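Local coordinates for protein AimR transcriptional regulator (Bacillus phage phi3T, PDB 5ZVV) that switches on transcription of the aimX locus as a homodimer, apparently steering the phage towards lysis until the arbitrium peptide converts it to an inactive monomer, at residues C140-K143 / M147-F150; E67-L72 / R80-Y85; L167-S172 / L202-L207. All coordinates share one frame; numbering follows the deposited sequence.

Contact 1: C140-K143 / M147-F150; sequences CKIK and MLFF
Ile142 and Lys143 meet Met147 and Leu148 where a short loop links helix 130-139 to helix 145-161, a helical hairpin of the all-helical, TPR-like fold of this receptor. The contact buries 176 Å² and is made by packing of methyl and methylene groups, partly against main-chain atoms. In its first segment Lys141 is the first residue after the preceding helix to leave helical geometry, with a positive phi (51°), and its long, charged side chain suits an exposed position. Ile142 follows with an extended backbone and carries most of the packing. CG2 stands opposite the backbone N (chi1 to CG1 is -60°), which sends this methyl into the start of the next helix. There it presses on Met147 CB at 3.6 Å and, at 3.5 Å, on Leu148 N, while the two side chains of Ile142 and Met147 cross at about a right angle. The same methyl lies 3.8 Å from Leu148 CD2, so one branch of a beta-branched residue packs against two successive helical residues. Met147, present here as selenomethionine, offers only its CB; the chain then bends at chi2 and chi3 and leads away, and the side chain packs on Glu112 and Trp113 of helix 108-124 and on Phe189 of helix 184-203. Lys143 joins through its main chain. Its CB points away from the helix, as befits an exposed lysine, and its N is hydrogen-bonded to Glu112 OE1. Leu148, on the exposed side of the helix, sets its two methyls against carbonyl oxygens of the loop: CD2 lies 3.7 Å from Ile142 O, and CD1 lies 3.7 Å from Lys143 O.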
loop_
_atom_site.group_PDB
_atom_site.type_symbol
_atom_site.label_atom_id
_atom_site.label_comp_id
_atom_site.label_asym_id
_atom_site.label_seq_id
_atom_site.Cartn_x
_atom_site.Cartn_y
_atom_site.Cartn_z
ATOM N N CYS A 140 18.095 7.575 14.891
ATOM C CA CYS A 140 19.219 6.757 15.331
ATOM C C CYS A 140 20.531 7.111 14.641
ATOM O O CYS A 140 21.586 6.692 15.126
ATOM C CB CYS A 140 18.913 5.273 15.106
ATOM S SG CYS A 140 17.525 4.621 16.072
ATOM N N LYS A 141 20.492 7.864 13.540
ATOM C CA LYS A 141 21.674 8.164 12.730
ATOM C C LYS A 141 22.428 6.878 12.392
ATOM O O LYS A 141 23.590 6.682 12.751
ATOM C CB LYS A 141 22.582 9.180 13.431
ATOM C CG LYS A 141 21.908 10.515 13.721
ATOM C CD LYS A 141 22.784 11.425 14.573
ATOM C CE LYS A 141 23.979 11.943 13.793
ATOM N NZ LYS A 141 24.806 12.885 14.601
ATOM N N ILE A 142 21.720 5.990 11.692
ATOM C CA ILE A 142 22.233 4.656 11.401
ATOM C C ILE A 142 23.423 4.759 10.458
ATOM O O ILE A 142 23.332 5.356 9.378
ATOM C CB ILE A 142 21.119 3.778 10.809
ATOM C CG1 ILE A 142 19.958 3.667 11.802
ATOM C CG2 ILE A 142 21.657 2.405 10.432
ATOM C CD1 ILE A 142 18.726 3.012 11.232
ATOM N N LYS A 143 24.545 4.168 10.863
ATOM C CA LYS A 143 25.795 4.237 10.112
ATOM C C LYS A 143 26.192 2.919 9.470
ATOM O O LYS A 143 26.610 2.907 8.310
ATOM C CB LYS A 143 26.937 4.697 11.027
ATOM C CG LYS A 143 26.629 5.912 11.883
ATOM C CD LYS A 143 26.629 7.191 11.072
ATOM C CE LYS A 143 26.671 8.405 11.986
ATOM N NZ LYS A 143 26.763 9.682 11.224
HETATM N N MSE A 147 22.685 -2.475 9.628
HETATM C CA MSE A 147 21.485 -1.872 10.183
HETATM C C MSE A 147 20.783 -1.005 9.149
HETATM O O MSE A 147 19.550 -1.000 9.091
HETATM C CB MSE A 147 21.811 -1.082 11.447
HETATM C CG MSE A 147 22.025 -1.979 12.669
HETATM SE SE MSE A 147 20.638 -3.359 12.890
HETATM C CE MSE A 147 21.498 -4.868 11.978
ATOM N N LEU A 148 21.560 -0.315 8.305
ATOM C CA LEU A 148 20.957 0.381 7.172
ATOM C C LEU A 148 20.105 -0.578 6.357
ATOM O O LEU A 148 19.024 -0.216 5.877
ATOM C CB LEU A 148 22.036 1.016 6.293
ATOM C CG LEU A 148 22.649 2.339 6.756
ATOM C CD1 LEU A 148 23.821 2.722 5.859
ATOM C CD2 LEU A 148 21.600 3.441 6.778
ATOM N N PHE A 149 20.568 -1.821 6.219
ATOM C CA PHE A 149 19.758 -2.851 5.586
ATOM C C PHE A 149 18.559 -3.205 6.457
ATOM O O PHE A 149 17.408 -3.143 6.005
ATOM C CB PHE A 149 20.625 -4.083 5.310
ATOM C CG PHE A 149 19.936 -5.161 4.520
ATOM C CD1 PHE A 149 19.131 -6.097 5.147
ATOM C CD2 PHE A 149 20.119 -5.255 3.151
ATOM C CE1 PHE A 149 18.505 -7.094 4.422
ATOM C CE2 PHE A 149 19.499 -6.253 2.421
ATOM C CZ PHE A 149 18.688 -7.172 3.061
ATOM N N PHE A 150 18.809 -3.537 7.729
ATOM C CA PHE A 150 17.762 -4.153 8.538
ATOM C C PHE A 150 16.678 -3.156 8.916
ATOM O O PHE A 150 15.505 -3.533 9.023
ATOM C CB PHE A 150 18.359 -4.791 9.795
ATOM C CG PHE A 150 17.394 -5.673 10.536
ATOM C CD1 PHE A 150 17.069 -6.928 10.045
ATOM C CD2 PHE A 150 16.806 -5.246 11.715
ATOM C CE1 PHE A 150 16.179 -7.742 10.718
ATOM C CE2 PHE A 150 15.917 -6.054 12.395
ATOM C CZ PHE A 150 15.600 -7.306 11.894
#

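Contact 2: E67-L72 / R80-Y85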
loop_
_atom_site.group_PDB
_atom_site.type_symbol
_atom_site.label_atom_id
_atom_site.label_comp_id
_atom_site.label_asym_id
_atom_site.label_seq_id
_atom_site.Cartn_x
_atom_site.Cartn_y
_atom_site.Cartn_z
ATOM N N GLU A 67 22.068 -19.154 27.562
ATOM C CA GLU A 67 23.072 -18.889 28.587
ATOM C C GLU A 67 24.342 -18.293 27.986
ATOM O O GLU A 67 24.966 -17.415 28.592
ATOM C CB GLU A 67 23.387 -20.179 29.347
ATOM C CG GLU A 67 24.385 -20.014 30.481
ATOM C CD GLU A 67 24.602 -21.303 31.249
ATOM O OE1 GLU A 67 24.043 -22.345 30.838
ATOM O OE2 GLU A 67 25.331 -21.276 32.263
ATOM N N TYR A 68 24.724 -18.745 26.791
ATOM C CA TYR A 68 26.004 -18.355 26.208
ATOM C C TYR A 68 25.976 -16.916 25.705
ATOM O O TYR A 68 26.919 -16.149 25.935
ATOM C CB TYR A 68 26.362 -19.318 25.077
ATOM C CG TYR A 68 27.733 -19.113 24.480
ATOM C CD1 TYR A 68 28.841 -19.764 25.003
ATOM C CD2 TYR A 68 27.919 -18.279 23.383
ATOM C CE1 TYR A 68 30.095 -19.590 24.459
ATOM C CE2 TYR A 68 29.169 -18.093 22.834
ATOM C CZ TYR A 68 30.255 -18.751 23.377
ATOM O OH TYR A 68 31.506 -18.579 22.832
ATOM N N PHE A 69 24.898 -16.531 25.016
ATOM C CA PHE A 69 24.834 -15.208 24.401
ATOM C C PHE A 69 24.903 -14.100 25.443
ATOM O O PHE A 69 25.488 -13.039 25.193
ATOM C CB PHE A 69 23.554 -15.071 23.575
ATOM C CG PHE A 69 23.602 -15.778 22.249
ATOM C CD1 PHE A 69 24.790 -16.294 21.758
ATOM C CD2 PHE A 69 22.453 -15.911 21.484
ATOM C CE1 PHE A 69 24.831 -16.938 20.536
ATOM C CE2 PHE A 69 22.490 -16.553 20.259
ATOM C CZ PHE A 69 23.679 -17.066 19.786
ATOM N N LEU A 70 24.306 -14.322 26.616
ATOM C CA LEU A 70 24.297 -13.302 27.656
ATOM C C LEU A 70 25.671 -13.071 28.270
ATOM O O LEU A 70 25.831 -12.117 29.037
ATOM C CB LEU A 70 23.293 -13.676 28.749
ATOM C CG LEU A 70 21.829 -13.712 28.304
ATOM C CD1 LEU A 70 20.927 -14.098 29.466
ATOM C CD2 LEU A 70 21.410 -12.373 27.711
ATOM N N GLU A 71 26.659 -13.906 27.947
ATOM C CA GLU A 71 28.021 -13.718 28.424
ATOM C C GLU A 71 28.917 -13.007 27.419
ATOM O O GLU A 71 30.048 -12.657 27.769
ATOM C CB GLU A 71 28.645 -15.069 28.796
ATOM C CG GLU A 71 27.939 -15.782 29.944
ATOM C CD GLU A 71 27.893 -14.950 31.215
ATOM O OE1 GLU A 71 28.867 -14.217 31.491
ATOM O OE2 GLU A 71 26.878 -15.026 31.939
ATOM N N LEU A 72 28.447 -12.784 26.194
ATOM C CA LEU A 72 29.242 -12.089 25.194
ATOM C C LEU A 72 29.460 -10.631 25.593
ATOM O O LEU A 72 28.694 -10.044 26.364
ATOM C CB LEU A 72 28.561 -12.152 23.825
ATOM C CG LEU A 72 28.386 -13.532 23.189
ATOM C CD1 LEU A 72 27.485 -13.438 21.973
ATOM C CD2 LEU A 72 29.736 -14.133 22.814
ATOM N N ARG A 80 26.139 -8.521 18.500
ATOM C CA ARG A 80 25.236 -8.144 17.414
ATOM C C ARG A 80 24.795 -9.369 16.620
ATOM O O ARG A 80 23.594 -9.568 16.360
ATOM C CB ARG A 80 25.929 -7.122 16.512
ATOM C CG ARG A 80 26.639 -6.027 17.288
ATOM C CD ARG A 80 27.252 -4.962 16.386
ATOM N NE ARG A 80 28.158 -4.107 17.147
ATOM C CZ ARG A 80 29.477 -4.092 17.001
ATOM N NH1 ARG A 80 30.057 -4.864 16.097
ATOM N NH2 ARG A 80 30.218 -3.287 17.750
ATOM N N GLN A 81 25.759 -10.208 16.229
ATOM C CA GLN A 81 25.415 -11.493 15.630
ATOM C C GLN A 81 24.434 -12.254 16.510
ATOM O O GLN A 81 23.473 -12.853 16.010
ATOM C CB GLN A 81 26.680 -12.323 15.400
ATOM C CG GLN A 81 27.637 -11.731 14.386
ATOM C CD GLN A 81 28.900 -12.557 14.219
ATOM O OE1 GLN A 81 29.463 -13.053 15.193
ATOM N NE2 GLN A 81 29.346 -12.711 12.979
ATOM N N SER A 82 24.645 -12.216 17.827
ATOM C CA SER A 82 23.774 -12.954 18.735
ATOM C C SER A 82 22.354 -12.406 18.709
ATOM O O SER A 82 21.390 -13.174 18.790
ATOM C CB SER A 82 24.335 -12.920 20.157
ATOM O OG SER A 82 23.919 -11.758 20.849
ATOM N N VAL A 83 22.194 -11.083 18.588
ATOM C CA VAL A 83 20.837 -10.546 18.551
ATOM C C VAL A 83 20.143 -10.951 17.257
ATOM O O VAL A 83 18.939 -11.252 17.255
ATOM C CB VAL A 83 20.823 -9.016 18.765
ATOM C CG1 VAL A 83 21.066 -8.248 17.471
ATOM C CG2 VAL A 83 19.498 -8.589 19.386
ATOM N N GLU A 84 20.889 -11.011 16.146
ATOM C CA GLU A 84 20.260 -11.432 14.896
ATOM C C GLU A 84 19.872 -12.907 14.935
ATOM O O GLU A 84 18.762 -13.280 14.526
ATOM C CB GLU A 84 21.177 -11.148 13.703
ATOM C CG GLU A 84 20.792 -11.898 12.419
ATOM C CD GLU A 84 19.376 -11.602 11.926
ATOM O OE1 GLU A 84 18.742 -10.636 12.404
ATOM O OE2 GLU A 84 18.892 -12.343 11.045
ATOM N N TYR A 85 20.773 -13.766 15.416
ATOM C CA TYR A 85 20.450 -15.186 15.515
ATOM C C TYR A 85 19.287 -15.421 16.473
ATOM O O TYR A 85 18.406 -16.246 16.205
ATOM C CB TYR A 85 21.683 -15.977 15.960
ATOM C CG TYR A 85 21.561 -17.470 15.757
ATOM C CD1 TYR A 85 21.604 -18.023 14.484
ATOM C CD2 TYR A 85 21.415 -18.327 16.840
ATOM C CE1 TYR A 85 21.497 -19.388 14.293
ATOM C CE2 TYR A 85 21.308 -19.693 16.660
ATOM C CZ TYR A 85 21.351 -20.217 15.387
ATOM O OH TYR A 85 21.244 -21.577 15.204
HETATM O O HOH W 1 24.735 -11.168 23.367
#
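The Phe69 ring takes Ser82 CB over one face and Tyr85 CD2 at its edge, in the ring plane, where helix 61-69 and helix 77-88 pack as consecutive helices of the TPR-like fold. Ser82 CB sits 3.7 Å from the Phe69 ring centroid and 13° off the normal, a CH-pi contact centred on the ring; a residue as small as serine lets the two backbones approach to 6.2 Å between the CA atoms of Phe69 and Ser82. Tyr85 CD2 is 3.9 Å from Phe69 CZ, and the two aromatic side chains cross at about a right angle, while Tyr85 OH reaches on to Glu61. Leu72 closes a type I turn that begins at Phe69 and brings CD1 to 3.7 Å from Ser82 CB, so this carbon meets the ring face and the methyl at about a right angle to one another. With chi1 at 86°, Ser82 OG lies between its own backbone N and carbonyl carbon and is hydrogen-bonded to Ala79 O, which satisfies a buried hydroxyl within its own helix. A water then joins the two segments, donating to Phe69 O and to Ser82 OG at 2.7 Å each.

Contact 3: L167-S172 / L202-L207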
loop_
_atom_site.group_PDB
_atom_site.type_symbol
_atom_site.label_atom_id
_atom_site.label_comp_id
_atom_site.label_asym_id
_atom_site.label_seq_id
_atom_site.Cartn_x
_atom_site.Cartn_y
_atom_site.Cartn_z
ATOM N N LEU A 167 3.756 -2.454 -0.639
ATOM C CA LEU A 167 4.814 -1.804 0.122
ATOM C C LEU A 167 5.862 -2.787 0.618
ATOM O O LEU A 167 6.975 -2.367 0.948
ATOM C CB LEU A 167 4.222 -1.030 1.296
ATOM C CG LEU A 167 3.986 0.435 0.939
ATOM C CD1 LEU A 167 3.020 1.062 1.906
ATOM C CD2 LEU A 167 5.304 1.193 0.940
HETATM N N MSE A 168 5.539 -4.074 0.687
HETATM C CA MSE A 168 6.573 -5.066 0.926
HETATM C C MSE A 168 7.498 -5.055 -0.277
HETATM O O MSE A 168 8.710 -4.841 -0.148
HETATM C CB MSE A 168 5.989 -6.468 1.137
HETATM C CG MSE A 168 5.211 -6.651 2.427
HETATM SE SE MSE A 168 4.571 -8.483 2.681
HETATM C CE MSE A 168 6.295 -9.370 2.945
ATOM N N LYS A 169 6.897 -5.245 -1.457
ATOM C CA LYS A 169 7.683 -5.412 -2.675
ATOM C C LYS A 169 8.603 -4.219 -2.897
ATOM O O LYS A 169 9.824 -4.379 -3.026
ATOM C CB LYS A 169 6.750 -5.623 -3.868
ATOM C CG LYS A 169 5.855 -6.848 -3.711
ATOM C CD LYS A 169 4.840 -6.970 -4.835
ATOM C CE LYS A 169 5.509 -7.303 -6.157
ATOM N NZ LYS A 169 4.504 -7.490 -7.242
ATOM N N SER A 170 8.036 -3.009 -2.890
ATOM C CA SER A 170 8.850 -1.810 -3.059
ATOM C C SER A 170 9.973 -1.758 -2.032
ATOM O O SER A 170 11.120 -1.442 -2.377
ATOM C CB SER A 170 7.973 -0.558 -2.972
ATOM O OG SER A 170 7.382 -0.421 -1.690
ATOM N N THR A 171 9.677 -2.104 -0.774
ATOM C CA THR A 171 10.724 -2.098 0.242
ATOM C C THR A 171 11.865 -3.027 -0.152
ATOM O O THR A 171 13.039 -2.649 -0.078
ATOM C CB THR A 171 10.156 -2.494 1.607
ATOM O OG1 THR A 171 9.201 -1.514 2.036
ATOM C CG2 THR A 171 11.270 -2.576 2.644
ATOM N N SER A 172 11.535 -4.238 -0.614
ATOM C CA SER A 172 12.581 -5.180 -0.980
ATOM C C SER A 172 13.384 -4.696 -2.175
ATOM O O SER A 172 14.530 -5.122 -2.347
ATOM C CB SER A 172 11.989 -6.561 -1.269
ATOM O OG SER A 172 11.123 -6.525 -2.388
ATOM N N LEU A 202 3.760 -16.638 -3.270
ATOM C CA LEU A 202 2.627 -17.537 -3.083
ATOM C C LEU A 202 1.313 -16.768 -3.065
ATOM O O LEU A 202 0.308 -17.227 -3.621
ATOM C CB LEU A 202 2.797 -18.343 -1.793
ATOM C CG LEU A 202 1.722 -19.380 -1.448
ATOM C CD1 LEU A 202 2.353 -20.541 -0.713
ATOM C CD2 LEU A 202 0.609 -18.780 -0.593
ATOM N N ASN A 203 1.300 -15.595 -2.427
ATOM C CA ASN A 203 0.063 -14.826 -2.344
ATOM C C ASN A 203 -0.413 -14.375 -3.719
ATOM O O ASN A 203 -1.623 -14.239 -3.942
ATOM C CB ASN A 203 0.255 -13.621 -1.425
ATOM C CG ASN A 203 -1.048 -12.906 -1.126
ATOM O OD1 ASN A 203 -1.892 -13.418 -0.391
ATOM N ND2 ASN A 203 -1.215 -11.716 -1.690
ATOM N N GLU A 204 0.512 -14.148 -4.648
ATOM C CA GLU A 204 0.181 -13.739 -6.007
ATOM C C GLU A 204 -0.047 -14.920 -6.938
ATOM O O GLU A 204 -0.159 -14.719 -8.152
ATOM C CB GLU A 204 1.288 -12.846 -6.574
ATOM C CG GLU A 204 1.439 -11.519 -5.863
ATOM C CD GLU A 204 2.734 -10.823 -6.219
ATOM O OE1 GLU A 204 3.512 -11.391 -7.015
ATOM O OE2 GLU A 204 2.974 -9.711 -5.704
ATOM N N ASN A 205 -0.117 -16.138 -6.399
ATOM C CA ASN A 205 -0.292 -17.355 -7.192
ATOM C C ASN A 205 0.851 -17.541 -8.191
ATOM O O ASN A 205 0.649 -18.035 -9.303
ATOM C CB ASN A 205 -1.649 -17.367 -7.906
ATOM C CG ASN A 205 -2.066 -18.759 -8.351
ATOM O OD1 ASN A 205 -1.774 -19.750 -7.683
ATOM N ND2 ASN A 205 -2.745 -18.837 -9.490
ATOM N N SER A 206 2.059 -17.139 -7.803
ATOM C CA SER A 206 3.269 -17.388 -8.586
ATOM C C SER A 206 3.999 -18.540 -7.903
ATOM O O SER A 206 4.881 -18.339 -7.067
ATOM C CB SER A 206 4.130 -16.133 -8.680
ATOM O OG SER A 206 5.253 -16.349 -9.520
ATOM N N LEU A 207 3.624 -19.765 -8.273
ATOM C CA LEU A 207 4.046 -20.932 -7.507
ATOM C C LEU A 207 5.525 -21.236 -7.713
ATOM O O LEU A 207 6.235 -21.552 -6.751
ATOM C CB LEU A 207 3.185 -22.139 -7.879
ATOM C CG LEU A 207 1.670 -21.928 -7.807
ATOM C CD1 LEU A 207 0.922 -23.235 -8.053
ATOM C CD2 LEU A 207 1.262 -21.314 -6.475
#
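Glu204 OE2 is met by the end of Lys169, whose NZ donates to it at 3.1 Å in a salt bridge between two partly exposed side chains. The bond comes in on the syn side of the carboxylate, 29° out of its plane, and Lys169 CD lies alongside at 3.4 Å from Glu204 OE2. The two side chains approach from opposite directions, Glu204 extended beyond CG and Lys169 bent at chi3 (69°); such length suits them to span segments whose nearest CA atoms, of Lys169 and Glu204, are 11.7 Å apart. Glu204 stands just past the end of helix 184-203, which closes in a Schellman motif with Asn205 at C-prime; asparagine tolerates the positive phi needed there. Within helix 165-173, Leu167 O accepts both Thr171 N and Thr171 OG1, the hydroxyl at 2.6 Å, and Ser172 OG donates to Lys169 O. Lys169 also touches Ile200, so the surface salt bridge ties helix 165-173 to the C-terminal end of helix 184-203. Met168 (selenomethionine) packs between helices, touching Tyr159 and Leu160 of helix 145-161 and Leu196 and Ile200 of helix 184-203, while Leu167 packs on Leu167 of the second subunit.

Overall arrangement
From the N terminus, contact 2 comes first, closing the short link between helix 61-69 and helix 77-88. Contact 1 follows, closing the tighter loop into helix 145-161. Contact 3 spans 29 residues, from helix 165-173 to the far end of helix 184-203. The three lie in series, neither nested nor crossed. Contacts 1 and 2, with centres 20 Å apart, touch through Phe150 and Glu84; contact 3 touches neither. Helix 184-203 unites them: its Arg192 pairs with Glu84 and packs on Phe150, its Phe189 meets Met147, and Glu204 follows directly on its C-terminal end. Separate parts of the TPR-like fold are thus tied to one long helix.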